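Local coordinates for macrophage receptor MARCO (Mus musculus, PDB 2OYA), which serves as a macrophage scavenger receptor, whose cysteine-rich domain recognises ligands through a basic and an acidic cluster, at residues G58-I64 with C91-D96. Numbering follows the deposited sequence.
Sequences GGGSGNI and CVHNED. With SO4 (sulfate ion), chain D.
Segment 58-64 is an irregular, glycine-rich loop that bends around the side chain of His93, the first residue of a 3-10 turn at 93-95, and enters strand 64-66 at Ile64. Gly58, Gly59 and Gly62 have positive phi (72°, 92° and 68°), whereas Gly60 is extended (-82/-180); there an ideal CB would lie 2.3 Å from Asp96 OD2, a clash. In 91-96, Cys91 and Val92 are extended, and Glu95 N to Val92 O and Asp96 N to His93 O (both 3.0 Å) close the turn. The CA atoms of Gly58 and Asn94 are 4.3 Å apart. Here Gly58 N donates to Asp96 O (2.9 Å, 173°), and Gly58 CA lies 3.2 Å from His93 O in a CA-H...O contact. One water bridges Gly59 N and Asn94 OD1, 2.8 Å from each. Both loops belong to the scavenger receptor cysteine-rich domain, one leading into strand 64-66 and the other into strand 98-101; the Cys91-Cys30 disulfide ties the loop that holds 91-96 to the residue just after strand 25-29. His93 (chi1 m, chi2 -77°) fills the bend: its NE2 donates to Gly62 O (2.7 Å, 149°) and its ND1 to Asp96 OD2 (2.8 Å), a His-carboxylate pair. Asp96 OD2 also takes a weak bond from Gly60 N (3.0 Å, 127°), while its OD1 is hydrogen-bonded to Thr28 OG1 of strand 25-29. Ile64 (chi1 m, chi2 t) places CG1 3.8 Å from the imidazole centroid, 26° off the normal, a CH-pi contact; Gly60 O and Ser61 CA lie over the opposite face. Ile64 CD1 packs 4.1 Å from Cys91 CB. A sulfate, probably from the crystallisation liquor, accepts from His93 N through O4 (2.8 Å, 173°).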
ATOM      1  N   GLY A  58      -7.788  -6.377   5.808  1.00  6.88           N
ATOM      2  CA  GLY A  58      -9.096  -5.823   6.139  1.00  6.49           C
ATOM      3  C   GLY A  58      -9.074  -4.566   6.994  1.00  6.27           C
ATOM      4  O   GLY A  58      -7.998  -3.964   7.284  1.00  6.02           O
ATOM      5  N   GLY A  59     -10.281  -4.162   7.398  1.00  6.66           N
ATOM      6  CA  GLY A  59     -10.427  -3.153   8.434  1.00  6.96           C
ATOM      7  C   GLY A  59     -10.544  -1.697   8.024  1.00  6.37           C
ATOM      8  O   GLY A  59     -10.723  -0.840   8.888  1.00  6.24           O
ATOM      9  N   GLY A  60     -10.430  -1.400   6.729  1.00  5.91           N
ATOM     10  CA  GLY A  60     -10.538  -0.023   6.261  1.00  5.87           C
ATOM     11  C   GLY A  60     -11.990   0.426   6.103  1.00  6.92           C
ATOM     12  O   GLY A  60     -12.934  -0.329   6.378  1.00  6.01           O
ATOM     13  N   SER A  61     -12.162   1.670   5.677  1.00  7.19           N
ATOM     14  CA  SER A  61     -13.500   2.211   5.420  1.00  7.95           C
ATOM     15  C   SER A  61     -13.385   3.265   4.335  1.00  8.51           C
ATOM     16  O   SER A  61     -12.278   3.578   3.878  1.00  8.71           O
ATOM     17  CB  SER A  61     -14.112   2.819   6.686  1.00  8.12           C
ATOM     18  OG  SER A  61     -13.386   3.975   7.113  1.00 11.23           O
ATOM     19  N   GLY A  62     -14.527   3.808   3.920  1.00  8.08           N
ATOM     20  CA  GLY A  62     -14.542   4.792   2.844  1.00  7.82           C
ATOM     21  C   GLY A  62     -14.170   4.203   1.498  1.00  7.67           C
ATOM     22  O   GLY A  62     -14.468   3.052   1.177  1.00  7.27           O
ATOM     23  N   ASN A  63     -13.507   5.014   0.698  1.00  7.64           N
ATOM     24  CA  ASN A  63     -13.173   4.598  -0.639  1.00  7.84           C
ATOM     25  C   ASN A  63     -12.174   3.446  -0.713  1.00  7.39           C
ATOM     26  O   ASN A  63     -11.221   3.386   0.056  1.00  7.56           O
ATOM     27  CB  ASN A  63     -12.640   5.785  -1.423  1.00  8.45           C
ATOM     28  CG  ASN A  63     -13.711   6.761  -1.769  1.00 10.67           C
ATOM     29  OD1 ASN A  63     -14.535   6.512  -2.659  1.00 15.26           O
ATOM     30  ND2 ASN A  63     -13.728   7.893  -1.057  1.00 12.96           N
ATOM     31  N   ILE A  64     -12.418   2.522  -1.639  1.00  7.35           N
ATOM     32  CA  ILE A  64     -11.375   1.582  -2.037  1.00  7.53           C
ATOM     33  C   ILE A  64     -10.801   2.188  -3.319  1.00  6.91           C
ATOM     34  O   ILE A  64     -11.454   2.200  -4.357  1.00  8.17           O
ATOM     35  CB  ILE A  64     -11.923   0.146  -2.237  1.00  7.57           C
ATOM     36  CG1 ILE A  64     -12.537  -0.374  -0.917  1.00  7.10           C
ATOM     37  CG2 ILE A  64     -10.804  -0.806  -2.728  1.00  8.41           C
ATOM     38  CD1 ILE A  64     -13.414  -1.619  -1.079  1.00  8.54           C
ATOM     39  N   CYS A  91     -14.873  -4.865  -4.824  1.00 10.16           N
ATOM     40  CA  CYS A  91     -14.360  -5.341  -3.540  1.00  9.32           C
ATOM     41  C   CYS A  91     -15.112  -4.763  -2.351  1.00  8.82           C
ATOM     42  O   CYS A  91     -15.872  -3.783  -2.477  1.00  7.32           O
ATOM     43  CB  CYS A  91     -12.882  -4.966  -3.385  1.00  9.57           C
ATOM     44  SG  CYS A  91     -11.858  -5.708  -4.677  1.00 11.78           S
ATOM     45  N   VAL A  92     -14.860  -5.368  -1.192  1.00  7.72           N
ATOM     46  CA  VAL A  92     -15.322  -4.829   0.094  1.00  7.59           C
ATOM     47  C   VAL A  92     -14.096  -4.674   0.997  1.00  7.36           C
ATOM     48  O   VAL A  92     -13.013  -5.205   0.665  1.00  7.20           O
ATOM     49  CB  VAL A  92     -16.395  -5.732   0.743  1.00  7.12           C
ATOM     50  CG1 VAL A  92     -17.635  -5.796  -0.125  1.00  8.52           C
ATOM     51  CG2 VAL A  92     -15.860  -7.138   0.986  1.00  7.08           C
ATOM     52  N   HIS A  93     -14.254  -3.981   2.128  1.00  6.36           N
ATOM     53  CA  HIS A  93     -13.097  -3.689   2.976  1.00  6.04           C
ATOM     54  C   HIS A  93     -12.517  -4.900   3.696  1.00  5.06           C
ATOM     55  O   HIS A  93     -11.375  -4.852   4.121  1.00  5.61           O
ATOM     56  CB  HIS A  93     -13.366  -2.549   3.965  1.00  5.60           C
ATOM     57  CG  HIS A  93     -13.398  -1.200   3.314  1.00  6.29           C
ATOM     58  ND1 HIS A  93     -12.252  -0.524   2.941  1.00  5.70           N
ATOM     59  CD2 HIS A  93     -14.438  -0.413   2.950  1.00  7.93           C
ATOM     60  CE1 HIS A  93     -12.586   0.630   2.389  1.00  6.59           C
ATOM     61  NE2 HIS A  93     -13.907   0.723   2.379  1.00  6.69           N
ATOM     62  N   ASN A  94     -13.259  -6.001   3.783  1.00  5.89           N
ATOM     63  CA  ASN A  94     -12.655  -7.264   4.260  1.00  6.37           C
ATOM     64  C   ASN A  94     -11.467  -7.728   3.388  1.00  6.30           C
ATOM     65  O   ASN A  94     -10.626  -8.513   3.838  1.00  6.38           O
ATOM     66  CB  ASN A  94     -13.713  -8.379   4.350  1.00  6.83           C
ATOM     67  CG  ASN A  94     -14.443  -8.401   5.697  1.00  9.22           C
ATOM     68  OD1 ASN A  94     -13.948  -7.879   6.702  1.00 10.24           O
ATOM     69  ND2 ASN A  94     -15.635  -8.981   5.712  1.00 10.94           N
ATOM     70  N   GLU A  95     -11.413  -7.248   2.145  1.00  6.09           N
ATOM     71  CA  GLU A  95     -10.379  -7.627   1.184  1.00  6.15           C
ATOM     72  C   GLU A  95      -9.245  -6.601   1.146  1.00  6.06           C
ATOM     73  O   GLU A  95      -8.369  -6.694   0.270  1.00  5.17           O
ATOM     74  CB  GLU A  95     -10.979  -7.756  -0.226  1.00  5.61           C
ATOM     75  CG  GLU A  95     -12.165  -8.730  -0.297  1.00  6.04           C
ATOM     76  CD  GLU A  95     -12.814  -8.766  -1.650  1.00  8.22           C
ATOM     77  OE1 GLU A  95     -13.679  -7.909  -1.910  1.00  9.68           O
ATOM     78  OE2 GLU A  95     -12.465  -9.656  -2.464  1.00 10.20           O
ATOM     79  N   ASP A  96      -9.264  -5.622   2.061  1.00  5.85           N
ATOM     80  CA  ASP A  96      -8.228  -4.570   2.058  1.00  5.26           C
ATOM     81  C   ASP A  96      -6.856  -5.183   2.235  1.00  5.51           C
ATOM     82  O   ASP A  96      -6.628  -5.975   3.152  1.00  5.02           O
ATOM     83  CB  ASP A  96      -8.427  -3.505   3.143  1.00  5.06           C
ATOM     84  CG  ASP A  96      -9.598  -2.556   2.867  1.00  4.68           C
ATOM     85  OD1 ASP A  96     -10.050  -2.434   1.710  1.00  4.84           O
ATOM     86  OD2 ASP A  96     -10.043  -1.914   3.837  1.00  5.32           O
TER
HETATM   87  S   SO4 D 202     -17.297  -2.797   4.128  0.70 17.22           S
HETATM   88  O1  SO4 D 202     -17.387  -1.421   4.629  0.70 14.61           O
HETATM   89  O2  SO4 D 202     -16.465  -3.564   5.052  0.70 17.54           O
HETATM   90  O3  SO4 D 202     -18.635  -3.393   4.134  0.70 16.42           O
HETATM   91  O4  SO4 D 202     -16.804  -2.882   2.754  0.70  9.88           O
HETATM   92  O   HOH W   1     -12.835  -5.342   7.301  1.00 11.33           O